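Local coordinates for Pre-mRNA-splicing factor SAD1 (Saccharomyces cerevisiae, PDB 4MSX), which promotes assembly of newly made U4 snRNA into the U4/U6 snRNP and is required for pre-mRNA splicing, although its deubiquitinase-like domain is catalytically inactive, at residues Y92-L95 with V96-H99; D210-L214 with N215-N219; D283-S286 with I287-S291; L444-N447 with K448-K451; K471-F474 with I475-W478. All blocks are in the same frame, centred on the assembly; numbering follows the deposited sequence.

Interaction 1. Residues Y92-L95 with V96-H99; sequences YCCL and VCGH. With ZN (zinc ion), chain B.
This is the CxxC knuckle of the UBP-type zinc finger, a tight turn running from the end of strand 91-94 toward strand 100-102. Cys94 and Cys97 each give a sulfur to the zinc ion: Cys94 SG binds the metal at 2.3 Å and Cys97 SG at 2.4 Å, with His113 and His119 completing a Cys2His2 site. Cys94 SG lies anti to its own backbone N (chi1 176°), which carries it under the turn that follows. There it receives two weak N-H...S bonds, from Val96 N at 3.4 Å and from Cys97 N at 3.6 Å. Cys97 SG takes a third weak one, from His99 N. The backbone closes the knuckle: Gly98 N donates to Cys94 O at 2.8 Å and Cys94 N to His99 O at 2.9 Å. Gly98 has a positive phi (85°), which lets the chain double back toward Cys94. On the far side of the metal-binding turn, Cys93 SG rests 3.8 Å from Gly98 O and is not a ligand. N-H groups directed at zinc-bound sulfurs would be expected to spread their negative charge and steady the thiolates on the metal.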
loop_
_atom_site.group_PDB
_atom_site.type_symbol
_atom_site.label_atom_id
_atom_site.label_comp_id
_atom_site.label_asym_id
_atom_site.label_seq_id
_atom_site.Cartn_x
_atom_site.Cartn_y
_atom_site.Cartn_z
ATOM N N TYR A 92 -1.255 9.048 25.258
ATOM C CA TYR A 92 0.105 9.582 25.196
ATOM C C TYR A 92 1.032 8.400 25.036
ATOM O O TYR A 92 0.748 7.299 25.522
ATOM C CB TYR A 92 0.486 10.350 26.499
ATOM C CG TYR A 92 -0.238 11.660 26.646
ATOM C CD1 TYR A 92 -1.606 11.698 26.890
ATOM C CD2 TYR A 92 0.450 12.869 26.525
ATOM C CE1 TYR A 92 -2.271 12.919 26.993
ATOM C CE2 TYR A 92 -0.190 14.078 26.635
ATOM C CZ TYR A 92 -1.551 14.098 26.874
ATOM O OH TYR A 92 -2.206 15.305 26.961
ATOM N N CYS A 93 2.164 8.631 24.392
ATOM C CA CYS A 93 3.178 7.616 24.333
ATOM C C CYS A 93 4.273 8.035 25.302
ATOM O O CYS A 93 4.780 9.151 25.222
ATOM C CB CYS A 93 3.766 7.509 22.923
ATOM S SG CYS A 93 5.101 6.301 22.752
ATOM N N CYS A 94 4.646 7.106 26.175
ATOM C CA CYS A 94 5.803 7.253 27.023
ATOM C C CYS A 94 7.055 7.088 26.180
ATOM O O CYS A 94 7.233 6.074 25.494
ATOM C CB CYS A 94 5.830 6.214 28.162
ATOM S SG CYS A 94 7.418 6.431 29.106
ATOM N N LEU A 95 7.948 8.082 26.221
ATOM C CA LEU A 95 9.065 8.097 25.259
ATOM C C LEU A 95 10.255 7.412 25.856
ATOM O O LEU A 95 11.272 7.273 25.185
ATOM C CB LEU A 95 9.426 9.528 24.778
ATOM C CG LEU A 95 8.236 10.261 24.145
ATOM C CD1 LEU A 95 8.626 11.712 23.681
ATOM C CD2 LEU A 95 7.724 9.483 22.889
ATOM N N VAL A 96 10.103 6.912 27.097
ATOM C CA VAL A 96 11.134 6.036 27.658
ATOM C C VAL A 96 10.907 4.546 27.369
ATOM O O VAL A 96 11.841 3.832 26.938
ATOM C CB VAL A 96 11.226 6.233 29.234
ATOM C CG1 VAL A 96 12.289 5.327 29.795
ATOM C CG2 VAL A 96 11.449 7.728 29.551
ATOM N N CYS A 97 9.689 4.049 27.609
ATOM C CA CYS A 97 9.432 2.612 27.425
ATOM C C CYS A 97 8.544 2.351 26.200
ATOM O O CYS A 97 8.424 1.215 25.762
ATOM C CB CYS A 97 8.778 1.974 28.702
ATOM S SG CYS A 97 7.109 2.519 29.016
ATOM N N GLY A 98 7.905 3.390 25.658
ATOM C CA GLY A 98 7.150 3.224 24.417
ATOM C C GLY A 98 5.725 2.721 24.588
ATOM O O GLY A 98 5.016 2.595 23.606
ATOM N N HIS A 99 5.277 2.443 25.823
ATOM C CA HIS A 99 3.886 2.080 26.011
ATOM C C HIS A 99 2.984 3.283 25.952
ATOM O O HIS A 99 3.426 4.425 26.145
ATOM C CB HIS A 99 3.722 1.306 27.343
ATOM C CG HIS A 99 4.394 -0.031 27.319
ATOM N ND1 HIS A 99 3.857 -1.117 26.660
ATOM C CD2 HIS A 99 5.593 -0.441 27.791
ATOM C CE1 HIS A 99 4.681 -2.147 26.757
ATOM N NE2 HIS A 99 5.741 -1.765 27.441
HETATM ZN ZN ZN B . 7.342 4.483 30.377
#

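Interaction 2. Residues D210-L214 with N215-N219; sequences DHFLL and NHFDN
Asn215 holds His211 O, a carbonyl of the last turn, and closes the C-terminal end of helix 206-214 with hydrogen bonds. The first residue to leave helical geometry, it reaches back with its side chain: Asn215 ND2 donates to His211 O at 2.8 Å, nearly straight at 170°, in the carbonyl plane and on a lone pair. The acceptor also lies in the amide plane of Asn215, and the bond therefore fixes the rotation of that amide. Asn215 N adds a weak bond to the same oxygen at 3.3 Å, so Asn215 meets it twice, strongly by side chain and weakly by backbone.

The same ND2 takes part in a contact between flat groups. It sits over one face of the His211 imidazole, 3.7 Å from ND1 and offset toward the rim, with amide and ring planes 29° apart.

Aromatic packing supplies the rest. His211, Phe212 and Phe217 make a cluster in which Phe217 CZ comes within 3.5 Å of His211 CD2; the imidazole carbon lies at the edge of the phenyl ring, in its plane. Phe212 CD1 meets Phe217 CE1 at 4.0 Å, the two side chains crossing at about a right angle. Phe217 CG is anti to the carbonyl carbon (chi1 -67°), and its ring points back under the last helical turn, its CE1 3.7 Å from Phe212 O.

Around this, Phe217 and Phe212 lean on helix 222-234, whose Lys232 bonds Phe212 O and Asn215 O; Leu213 and Leu214 pack on helix 161-165, and His211 and Phe212 on helix 282-292.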
loop_
_atom_site.group_PDB
_atom_site.type_symbol
_atom_site.label_atom_id
_atom_site.label_comp_id
_atom_site.label_asym_id
_atom_site.label_seq_id
_atom_site.Cartn_x
_atom_site.Cartn_y
_atom_site.Cartn_z
ATOM N N ASP A 210 2.097 11.808 -4.279
ATOM C CA ASP A 210 2.496 13.217 -3.995
ATOM C C ASP A 210 1.404 13.971 -3.253
ATOM O O ASP A 210 1.665 14.750 -2.311
ATOM C CB ASP A 210 2.864 13.959 -5.289
ATOM C CG ASP A 210 4.213 13.535 -5.823
ATOM O OD1 ASP A 210 4.786 12.570 -5.253
ATOM O OD2 ASP A 210 4.712 14.157 -6.817
ATOM N N HIS A 211 0.155 13.736 -3.650
ATOM C CA HIS A 211 -0.948 14.416 -2.988
ATOM C C HIS A 211 -1.010 14.022 -1.497
ATOM O O HIS A 211 -1.265 14.878 -0.603
ATOM C CB HIS A 211 -2.281 14.084 -3.654
ATOM C CG HIS A 211 -3.418 14.914 -3.147
ATOM N ND1 HIS A 211 -3.655 16.198 -3.610
ATOM C CD2 HIS A 211 -4.372 14.662 -2.219
ATOM C CE1 HIS A 211 -4.697 16.702 -2.967
ATOM N NE2 HIS A 211 -5.145 15.794 -2.116
ATOM N N PHE A 212 -0.819 12.725 -1.214
ATOM C CA PHE A 212 -0.865 12.271 0.203
ATOM C C PHE A 212 0.321 12.821 1.012
ATOM O O PHE A 212 0.175 13.136 2.208
ATOM C CB PHE A 212 -0.786 10.729 0.286
ATOM C CG PHE A 212 -2.124 10.029 0.139
ATOM C CD1 PHE A 212 -3.157 10.301 1.003
ATOM C CD2 PHE A 212 -2.316 9.091 -0.860
ATOM C CE1 PHE A 212 -4.382 9.610 0.905
ATOM C CE2 PHE A 212 -3.556 8.399 -0.989
ATOM C CZ PHE A 212 -4.576 8.672 -0.111
ATOM N N LEU A 213 1.513 12.838 0.400
ATOM C CA LEU A 213 2.722 13.239 1.153
ATOM C C LEU A 213 2.713 14.741 1.476
ATOM O O LEU A 213 3.198 15.128 2.517
ATOM C CB LEU A 213 4.006 12.961 0.393
ATOM C CG LEU A 213 4.258 11.496 0.019
ATOM C CD1 LEU A 213 5.639 11.296 -0.608
ATOM C CD2 LEU A 213 4.090 10.597 1.297
ATOM N N LEU A 214 2.164 15.569 0.587
ATOM C CA LEU A 214 2.338 17.053 0.722
ATOM C C LEU A 214 1.144 17.751 1.338
ATOM O O LEU A 214 1.203 18.954 1.612
ATOM C CB LEU A 214 2.647 17.708 -0.652
ATOM C CG LEU A 214 3.956 17.218 -1.262
ATOM C CD1 LEU A 214 4.156 17.679 -2.749
ATOM C CD2 LEU A 214 5.115 17.702 -0.437
ATOM N N ASN A 215 0.042 17.035 1.520
ATOM C CA ASN A 215 -1.132 17.629 2.144
ATOM C C ASN A 215 -1.477 17.026 3.489
ATOM O O ASN A 215 -0.971 15.981 3.833
ATOM C CB ASN A 215 -2.291 17.524 1.196
ATOM C CG ASN A 215 -2.007 18.290 -0.085
ATOM O OD1 ASN A 215 -2.216 19.499 -0.142
ATOM N ND2 ASN A 215 -1.434 17.614 -1.065
ATOM N N HIS A 216 -2.327 17.705 4.240
ATOM C CA HIS A 216 -2.759 17.200 5.533
ATOM C C HIS A 216 -4.230 16.927 5.415
ATOM O O HIS A 216 -4.920 17.557 4.632
ATOM C CB HIS A 216 -2.410 18.219 6.629
ATOM C CG HIS A 216 -0.963 18.584 6.597
ATOM N ND1 HIS A 216 0.023 17.726 7.035
ATOM C CD2 HIS A 216 -0.320 19.665 6.087
ATOM C CE1 HIS A 216 1.210 18.277 6.836
ATOM N NE2 HIS A 216 1.030 19.458 6.265
ATOM N N PHE A 217 -4.724 15.979 6.178
ATOM C CA PHE A 217 -6.055 15.479 5.888
ATOM C C PHE A 217 -6.921 15.462 7.161
ATOM O O PHE A 217 -7.749 14.580 7.346
ATOM C CB PHE A 217 -5.951 14.073 5.213
ATOM C CG PHE A 217 -5.335 14.105 3.851
ATOM C CD1 PHE A 217 -3.978 14.024 3.698
ATOM C CD2 PHE A 217 -6.125 14.233 2.715
ATOM C CE1 PHE A 217 -3.387 14.068 2.424
ATOM C CE2 PHE A 217 -5.574 14.277 1.449
ATOM C CZ PHE A 217 -4.192 14.206 1.286
ATOM N N ASP A 218 -6.748 16.468 8.017
ATOM C CA ASP A 218 -7.540 16.585 9.257
ATOM C C ASP A 218 -9.019 16.947 9.031
ATOM O O ASP A 218 -9.873 16.768 9.910
ATOM C CB ASP A 218 -6.901 17.614 10.182
ATOM C CG ASP A 218 -5.512 17.211 10.616
ATOM O OD1 ASP A 218 -5.392 16.225 11.385
ATOM O OD2 ASP A 218 -4.545 17.884 10.187
ATOM N N ASN A 219 -9.309 17.435 7.836
ATOM C CA ASN A 219 -10.659 17.809 7.445
ATOM C C ASN A 219 -11.394 16.820 6.490
ATOM O O ASN A 219 -12.473 17.161 5.992
ATOM C CB ASN A 219 -10.567 19.181 6.777
ATOM C CG ASN A 219 -9.391 19.254 5.806
ATOM O OD1 ASN A 219 -8.218 19.248 6.225
ATOM N ND2 ASN A 219 -9.693 19.277 4.506
#

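Interaction 3. Residues D283-S286 with I287-S291; sequences DLKS and ILNHS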
loop_
_atom_site.group_PDB
_atom_site.type_symbol
_atom_site.label_atom_id
_atom_site.label_comp_id
_atom_site.label_asym_id
_atom_site.label_seq_id
_atom_site.Cartn_x
_atom_site.Cartn_y
_atom_site.Cartn_z
ATOM N N ASP A 283 -10.988 15.620 -3.544
ATOM C CA ASP A 283 -9.651 15.863 -4.121
ATOM C C ASP A 283 -9.048 14.538 -4.687
ATOM O O ASP A 283 -8.564 14.466 -5.852
ATOM C CB ASP A 283 -8.658 16.345 -3.024
ATOM C CG ASP A 283 -8.955 17.723 -2.485
ATOM O OD1 ASP A 283 -9.888 18.426 -2.980
ATOM O OD2 ASP A 283 -8.201 18.114 -1.552
ATOM N N LEU A 284 -9.016 13.499 -3.839
ATOM C CA LEU A 284 -8.424 12.222 -4.299
ATOM C C LEU A 284 -9.327 11.566 -5.329
ATOM O O LEU A 284 -8.852 10.899 -6.234
ATOM C CB LEU A 284 -8.177 11.266 -3.113
ATOM C CG LEU A 284 -6.996 11.785 -2.256
ATOM C CD1 LEU A 284 -7.080 11.323 -0.787
ATOM C CD2 LEU A 284 -5.639 11.424 -2.875
ATOM N N LYS A 285 -10.635 11.729 -5.198
ATOM C CA LYS A 285 -11.517 11.206 -6.213
ATOM C C LYS A 285 -11.169 11.772 -7.585
ATOM O O LYS A 285 -11.090 11.041 -8.587
ATOM C CB LYS A 285 -12.963 11.538 -5.871
ATOM C CG LYS A 285 -13.971 11.090 -6.942
ATOM C CD LYS A 285 -15.340 11.603 -6.539
ATOM C CE LYS A 285 -16.433 11.240 -7.524
ATOM N NZ LYS A 285 -17.758 11.746 -7.034
ATOM N N SER A 286 -10.961 13.095 -7.650
ATOM C CA SER A 286 -10.635 13.684 -8.947
ATOM C C SER A 286 -9.277 13.194 -9.444
ATOM O O SER A 286 -9.103 12.971 -10.625
ATOM C CB SER A 286 -10.677 15.241 -8.826
ATOM O OG SER A 286 -9.584 15.679 -8.018
ATOM N N ILE A 287 -8.294 12.984 -8.565
ATOM C CA ILE A 287 -6.980 12.513 -9.049
ATOM C C ILE A 287 -7.058 11.032 -9.538
ATOM O O ILE A 287 -6.512 10.672 -10.586
ATOM C CB ILE A 287 -5.942 12.579 -7.930
ATOM C CG1 ILE A 287 -5.652 14.070 -7.584
ATOM C CG2 ILE A 287 -4.633 11.867 -8.375
ATOM C CD1 ILE A 287 -4.945 14.268 -6.222
ATOM N N LEU A 288 -7.725 10.174 -8.756
ATOM C CA LEU A 288 -7.877 8.758 -9.201
ATOM C C LEU A 288 -8.694 8.667 -10.464
ATOM O O LEU A 288 -8.332 7.961 -11.400
ATOM C CB LEU A 288 -8.570 7.912 -8.096
ATOM C CG LEU A 288 -7.744 7.724 -6.824
ATOM C CD1 LEU A 288 -8.595 6.962 -5.766
ATOM C CD2 LEU A 288 -6.524 6.889 -7.170
ATOM N N ASN A 289 -9.810 9.381 -10.526
ATOM C CA ASN A 289 -10.557 9.387 -11.793
ATOM C C ASN A 289 -9.725 9.837 -12.985
ATOM O O ASN A 289 -9.777 9.227 -14.053
ATOM C CB ASN A 289 -11.880 10.168 -11.663
ATOM C CG ASN A 289 -12.976 9.319 -11.020
ATOM O OD1 ASN A 289 -13.670 8.592 -11.709
ATOM N ND2 ASN A 289 -13.084 9.361 -9.702
ATOM N N HIS A 290 -8.890 10.851 -12.822
ATOM C CA HIS A 290 -8.134 11.291 -13.958
ATOM C C HIS A 290 -6.994 10.343 -14.275
ATOM O O HIS A 290 -6.701 10.047 -15.439
ATOM C CB HIS A 290 -7.511 12.697 -13.726
ATOM C CG HIS A 290 -6.566 13.072 -14.814
ATOM N ND1 HIS A 290 -6.996 13.428 -16.075
ATOM C CD2 HIS A 290 -5.217 13.058 -14.867
ATOM C CE1 HIS A 290 -5.947 13.651 -16.848
ATOM N NE2 HIS A 290 -4.857 13.432 -16.138
ATOM N N SER A 291 -6.322 9.849 -13.241
ATOM C CA SER A 291 -5.082 9.138 -13.503
ATOM C C SER A 291 -5.228 7.613 -13.729
ATOM O O SER A 291 -4.360 7.004 -14.356
ATOM C CB SER A 291 -4.120 9.342 -12.333
ATOM O OG SER A 291 -3.774 10.714 -12.235
#
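Lys285 O is gripped twice by one residue a helical turn further on. Asn289 N donates to it at 2.9 Å as the ordinary i to i+4 bond, and Asn289 ND2 adds a second at 2.8 Å. The two donors approach from opposite faces of the carbonyl plane, with ND2 standing 42° out of it. The oxygen does lie in the amide plane of Asn289, so the donor end is well aimed even though the acceptor is met from above. With CG anti to its carbonyl carbon (chi1 -81°), Asn289 folds its amide back along the helix, and ND2 comes to 3.4 Å from Lys285 CG, the two side chains passing at a slant. The other end of the amide, OD1, accepts a bond from Lys293.

Asp283 O is the second doubly held carbonyl. Ser286 OG reaches it at 2.7 Å and Ile287 N at 3.1 Å, both from the same face. The serine can do so because its OG stands between the backbone N and the carbonyl carbon (chi1 69°), directed back up the helix.

All this lies on helix 282-292 of the ubiquitin-hydrolase-like domain, where side-chain donors supplement the regular alpha-helical pattern, as in Leu288 N to Leu284 O at 2.9 Å. Ile287 runs its CG1 along the backbone to 3.4 Å from Asp283 O, and its CD1 meets Leu284 CD2 at 4.4 Å, the only apolar side-chain pair between the two halves. Leu284 and Leu288 turn to Ile277 of helix 266-280.

Interaction 4. Residues L444-N447 with K448-K451; sequences LYDN and KSEK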
loop_
_atom_site.group_PDB
_atom_site.type_symbol
_atom_site.label_atom_id
_atom_site.label_comp_id
_atom_site.label_asym_id
_atom_site.label_seq_id
_atom_site.Cartn_x
_atom_site.Cartn_y
_atom_site.Cartn_z
ATOM N N LEU A 444 8.249 -3.959 -7.302
ATOM C CA LEU A 444 8.064 -2.564 -7.673
ATOM C C LEU A 444 9.281 -2.038 -8.388
ATOM O O LEU A 444 10.403 -2.326 -7.987
ATOM C CB LEU A 444 7.918 -1.674 -6.395
ATOM C CG LEU A 444 6.685 -2.083 -5.549
ATOM C CD1 LEU A 444 6.666 -1.287 -4.210
ATOM C CD2 LEU A 444 5.401 -1.800 -6.328
ATOM N N TYR A 445 9.039 -1.160 -9.346
ATOM C CA TYR A 445 10.137 -0.678 -10.210
ATOM C C TYR A 445 10.599 0.672 -9.741
ATOM O O TYR A 445 9.779 1.558 -9.518
ATOM C CB TYR A 445 9.670 -0.547 -11.658
ATOM C CG TYR A 445 10.854 -0.207 -12.606
ATOM C CD1 TYR A 445 11.898 -1.107 -12.790
ATOM C CD2 TYR A 445 10.903 1.000 -13.277
ATOM C CE1 TYR A 445 12.984 -0.807 -13.660
ATOM C CE2 TYR A 445 11.989 1.305 -14.164
ATOM C CZ TYR A 445 13.002 0.381 -14.328
ATOM O OH TYR A 445 14.056 0.663 -15.150
ATOM N N ASP A 446 11.913 0.827 -9.601
ATOM C CA ASP A 446 12.497 2.137 -9.302
ATOM C C ASP A 446 13.198 2.697 -10.556
ATOM O O ASP A 446 14.213 2.167 -10.958
ATOM C CB ASP A 446 13.541 2.030 -8.194
ATOM C CG ASP A 446 14.383 3.343 -8.047
ATOM O OD1 ASP A 446 13.914 4.441 -8.417
ATOM O OD2 ASP A 446 15.517 3.241 -7.548
ATOM N N ASN A 447 12.595 3.723 -11.141
ATOM C CA ASN A 447 13.077 4.421 -12.349
ATOM C C ASN A 447 14.503 4.924 -12.230
ATOM O O ASN A 447 15.231 5.000 -13.215
ATOM C CB ASN A 447 12.243 5.698 -12.556
ATOM C CG ASN A 447 10.945 5.436 -13.270
ATOM O OD1 ASN A 447 10.845 4.493 -14.048
ATOM N ND2 ASN A 447 9.929 6.262 -13.003
ATOM N N LYS A 448 14.877 5.334 -11.028
ATOM C CA LYS A 448 16.087 6.116 -10.853
ATOM C C LYS A 448 17.251 5.143 -10.901
ATOM O O LYS A 448 18.148 5.308 -11.699
ATOM C CB LYS A 448 16.027 6.904 -9.536
ATOM C CG LYS A 448 16.822 8.178 -9.543
ATOM C CD LYS A 448 16.729 8.904 -8.208
ATOM C CE LYS A 448 15.281 9.251 -7.837
ATOM N NZ LYS A 448 14.455 9.866 -8.937
ATOM N N SER A 449 17.226 4.098 -10.091
ATOM C CA SER A 449 18.306 3.112 -10.113
ATOM C C SER A 449 18.053 1.983 -11.138
ATOM O O SER A 449 18.839 1.054 -11.247
ATOM C CB SER A 449 18.461 2.515 -8.719
ATOM O OG SER A 449 17.342 1.696 -8.423
ATOM N N GLU A 450 16.941 2.076 -11.875
ATOM C CA GLU A 450 16.498 1.008 -12.778
ATOM C C GLU A 450 16.504 -0.405 -12.177
ATOM O O GLU A 450 16.954 -1.331 -12.817
ATOM C CB GLU A 450 17.343 1.056 -14.063
ATOM C CG GLU A 450 17.276 2.452 -14.667
ATOM C CD GLU A 450 18.088 2.643 -15.948
ATOM O OE1 GLU A 450 18.741 1.679 -16.417
ATOM O OE2 GLU A 450 18.060 3.776 -16.483
ATOM N N LYS A 451 15.992 -0.577 -10.958
ATOM C CA LYS A 451 15.969 -1.881 -10.343
ATOM C C LYS A 451 14.533 -2.272 -10.015
ATOM O O LYS A 451 13.689 -1.392 -9.749
ATOM C CB LYS A 451 16.779 -1.883 -9.045
ATOM C CG LYS A 451 18.195 -1.362 -9.176
ATOM C CD LYS A 451 19.137 -2.418 -9.743
ATOM C CE LYS A 451 20.603 -1.990 -9.570
ATOM N NZ LYS A 451 20.985 -1.727 -8.130
#
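Asp446 reaches from the end of strand 438-446 into the turn that follows, and its carboxylate meets Lys448 and Ser449. Its CB lies 3.8 Å from Lys451 O, beside the backbone pairing. CG, anti to the backbone N at chi1 169°, swings the carboxylate over the turn. OD1 accepts from Lys448 N at 2.9 Å, closing an Asx turn. OD2 takes two bonds from Ser449: one from its backbone N at 3.2 Å and a very short one from its OG at 2.5 Å. These last two come from the same face, and all three donors stand well above the carboxylate plane.

Beneath the side chain the two strands are joined. Asp446 N donates to Lys451 O at 2.8 Å and Lys451 N returns a longer bond to Asp446 O at 3.3 Å, an antiparallel hydrogen-bonded pair. Glu450, with positive phi (47°), also faces Asp446, which makes this a G1 beta bulge at the turn end of the hairpin joining strands 438-446 and 451-456. Tyr445 lies alongside Glu450, both side chains pointing the same way with ring and carboxylate planes 23° apart; its OH touches Glu450 CA at 3.4 Å. Lys451 sends its amine on to a salt bridge with Glu462.

Three donors on one buried carboxylate would be expected to stabilise its charged form, and Lys448 NZ, 5.5 Å from Asp446 OD1 and not in contact, may add a little to the same effect. The carboxylate in turn holds the successive backbone N-H groups of the turn, tying its shape to the strand end.

Interaction 5. Residues K471-F474 with I475-W478; sequences KETF and IQVW
Thr473 and Gln476 meet across this kink in the strand. Thr473 OG1 lies 3.4 Å from both Gln476 CG and Gln476 NE2, and the two side chains cross at about a right angle. Asn416 of the neighbouring strand 409-421 serves both: its OD1 is hydrogen-bonded to Thr473 OG1 and to Gln476 NE2. At the other end of the amide, Gln476 OE1 accepts from Trp478 NE1 at 2.9 Å. The oxygen lies at the edge of the indole, in its plane, whereas the donor stands above the carbonyl plane. With both ends engaged, the buried amide is fixed in rotation.

The apolar contact is between successive residues. Phe474 CD2 touches Ile475 CG1 at 3.9 Å, a contact that holds for one of the two modelled conformers of the isoleucine. Phe474 has CG anti to the backbone N (chi1 -179°), which brings its ring beside Ile475. Both side chains then meet Pro266 and Arg267 at the start of helix 266-280, and Trp440 and His378 also border the phenyl ring.

The backbone explains this pairing. Phe474 has psi -49°, far from extended, and the segments 472-474 and 475-478 run at 69° to each other. Phe474 and Ile475 both face Val417, the arrangement of a classic beta bulge, here bending strand 472-480 between its antiparallel neighbours 374-379 and 409-421.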
loop_
_atom_site.group_PDB
_atom_site.type_symbol
_atom_site.label_atom_id
_atom_site.label_comp_id
_atom_site.label_asym_id
_atom_site.label_seq_id
_atom_site.Cartn_x
_atom_site.Cartn_y
_atom_site.Cartn_z
ATOM N N LYS A 471 7.117 -15.839 -12.360
ATOM C CA LYS A 471 6.190 -16.066 -11.225
ATOM C C LYS A 471 4.769 -15.769 -11.663
ATOM O O LYS A 471 4.546 -15.091 -12.706
ATOM C CB LYS A 471 6.584 -15.124 -10.059
ATOM C CG LYS A 471 7.958 -15.474 -9.501
ATOM C CD LYS A 471 8.180 -14.913 -8.094
ATOM C CE LYS A 471 9.522 -15.380 -7.508
ATOM N NZ LYS A 471 9.917 -14.655 -6.232
ATOM N N GLU A 472 3.805 -16.211 -10.864
ATOM C CA GLU A 472 2.419 -16.093 -11.292
ATOM C C GLU A 472 1.854 -14.667 -11.082
ATOM O O GLU A 472 1.377 -14.353 -9.970
ATOM C CB GLU A 472 1.598 -17.076 -10.506
ATOM C CG GLU A 472 0.189 -17.266 -11.041
ATOM C CD GLU A 472 -0.659 -18.208 -10.180
ATOM O OE1 GLU A 472 -0.322 -19.410 -10.099
ATOM O OE2 GLU A 472 -1.675 -17.758 -9.581
ATOM N N THR A 473 1.851 -13.867 -12.145
ATOM C CA THR A 473 1.357 -12.494 -12.085
ATOM C C THR A 473 -0.167 -12.483 -11.871
ATOM O O THR A 473 -0.934 -13.289 -12.459
ATOM C CB THR A 473 1.752 -11.661 -13.347
ATOM O OG1 THR A 473 1.302 -10.326 -13.153
ATOM C CG2 THR A 473 1.090 -12.240 -14.649
ATOM N N PHE A 474 -0.620 -11.607 -10.975
ATOM C CA PHE A 474 -2.052 -11.488 -10.682
ATOM C C PHE A 474 -2.556 -10.074 -11.024
ATOM O O PHE A 474 -3.612 -9.921 -11.631
ATOM C CB PHE A 474 -2.282 -11.759 -9.177
ATOM C CG PHE A 474 -3.729 -11.689 -8.752
ATOM C CD1 PHE A 474 -4.654 -12.624 -9.214
ATOM C CD2 PHE A 474 -4.149 -10.719 -7.834
ATOM C CE1 PHE A 474 -5.984 -12.572 -8.815
ATOM C CE2 PHE A 474 -5.492 -10.667 -7.428
ATOM C CZ PHE A 474 -6.404 -11.582 -7.893
ATOM N N ILE A 475 -1.835 -9.037 -10.563
ATOM C CA ILE A 475 -2.158 -7.665 -10.893
ATOM C C ILE A 475 -0.907 -6.931 -11.359
ATOM O O ILE A 475 0.169 -7.124 -10.802
ATOM C CB ILE A 475 -2.675 -6.890 -9.606
ATOM C CG1 ILE A 475 -4.156 -7.149 -9.399
ATOM C CG2 ILE A 475 -2.419 -5.375 -9.738
ATOM C CD1 ILE A 475 -4.590 -6.723 -7.991
ATOM N N GLN A 476 -1.055 -6.072 -12.349
ATOM C CA GLN A 476 0.081 -5.254 -12.795
ATOM C C GLN A 476 -0.343 -3.836 -12.941
ATOM O O GLN A 476 -1.481 -3.563 -13.305
ATOM C CB GLN A 476 0.608 -5.685 -14.219
ATOM C CG GLN A 476 1.271 -7.060 -14.144
ATOM C CD GLN A 476 1.744 -7.535 -15.510
ATOM O OE1 GLN A 476 1.229 -7.079 -16.563
ATOM N NE2 GLN A 476 2.752 -8.404 -15.502
ATOM N N VAL A 477 0.625 -2.936 -12.763
ATOM C CA VAL A 477 0.334 -1.515 -12.977
ATOM C C VAL A 477 1.300 -1.073 -14.078
ATOM O O VAL A 477 2.493 -1.287 -13.945
ATOM C CB VAL A 477 0.606 -0.640 -11.733
ATOM C CG1 VAL A 477 0.408 0.864 -12.059
ATOM C CG2 VAL A 477 -0.342 -1.041 -10.549
ATOM N N TRP A 478 0.741 -0.535 -15.152
ATOM C CA TRP A 478 1.533 -0.039 -16.310
ATOM C C TRP A 478 1.376 1.465 -16.378
ATOM O O TRP A 478 0.266 1.989 -16.139
ATOM C CB TRP A 478 0.997 -0.661 -17.607
ATOM C CG TRP A 478 1.287 -2.124 -17.708
ATOM C CD1 TRP A 478 0.604 -3.139 -17.070
ATOM C CD2 TRP A 478 2.350 -2.759 -18.442
ATOM N NE1 TRP A 478 1.175 -4.348 -17.382
ATOM C CE2 TRP A 478 2.221 -4.146 -18.247
ATOM C CE3 TRP A 478 3.368 -2.285 -19.313
ATOM C CZ2 TRP A 478 3.100 -5.085 -18.839
ATOM C CZ3 TRP A 478 4.226 -3.213 -19.900
ATOM C CH2 TRP A 478 4.088 -4.591 -19.653
#

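In the fold
From the N terminus, the five contacts follow in series; none nests in or crosses another, and each closes only a few residues of chain. Interaction 1 shapes the zinc-finger turn and stands apart, its centre about 27 Å from that of interaction 2 and farther from the rest. Interactions 2 and 3 lie in the helical part of the ubiquitin-hydrolase-like domain and touch: His211 CG meets Ile287 CD1 at 3.5 Å, so the end of helix 206-214 packs on helix 282-292. Interactions 4 and 5 belong to the same mixed sheet, a hairpin turn and a bulged strand with centres about 17 Å apart. Interaction 5 comes within about 7 Å (nearest atoms) of interaction 3, without contact.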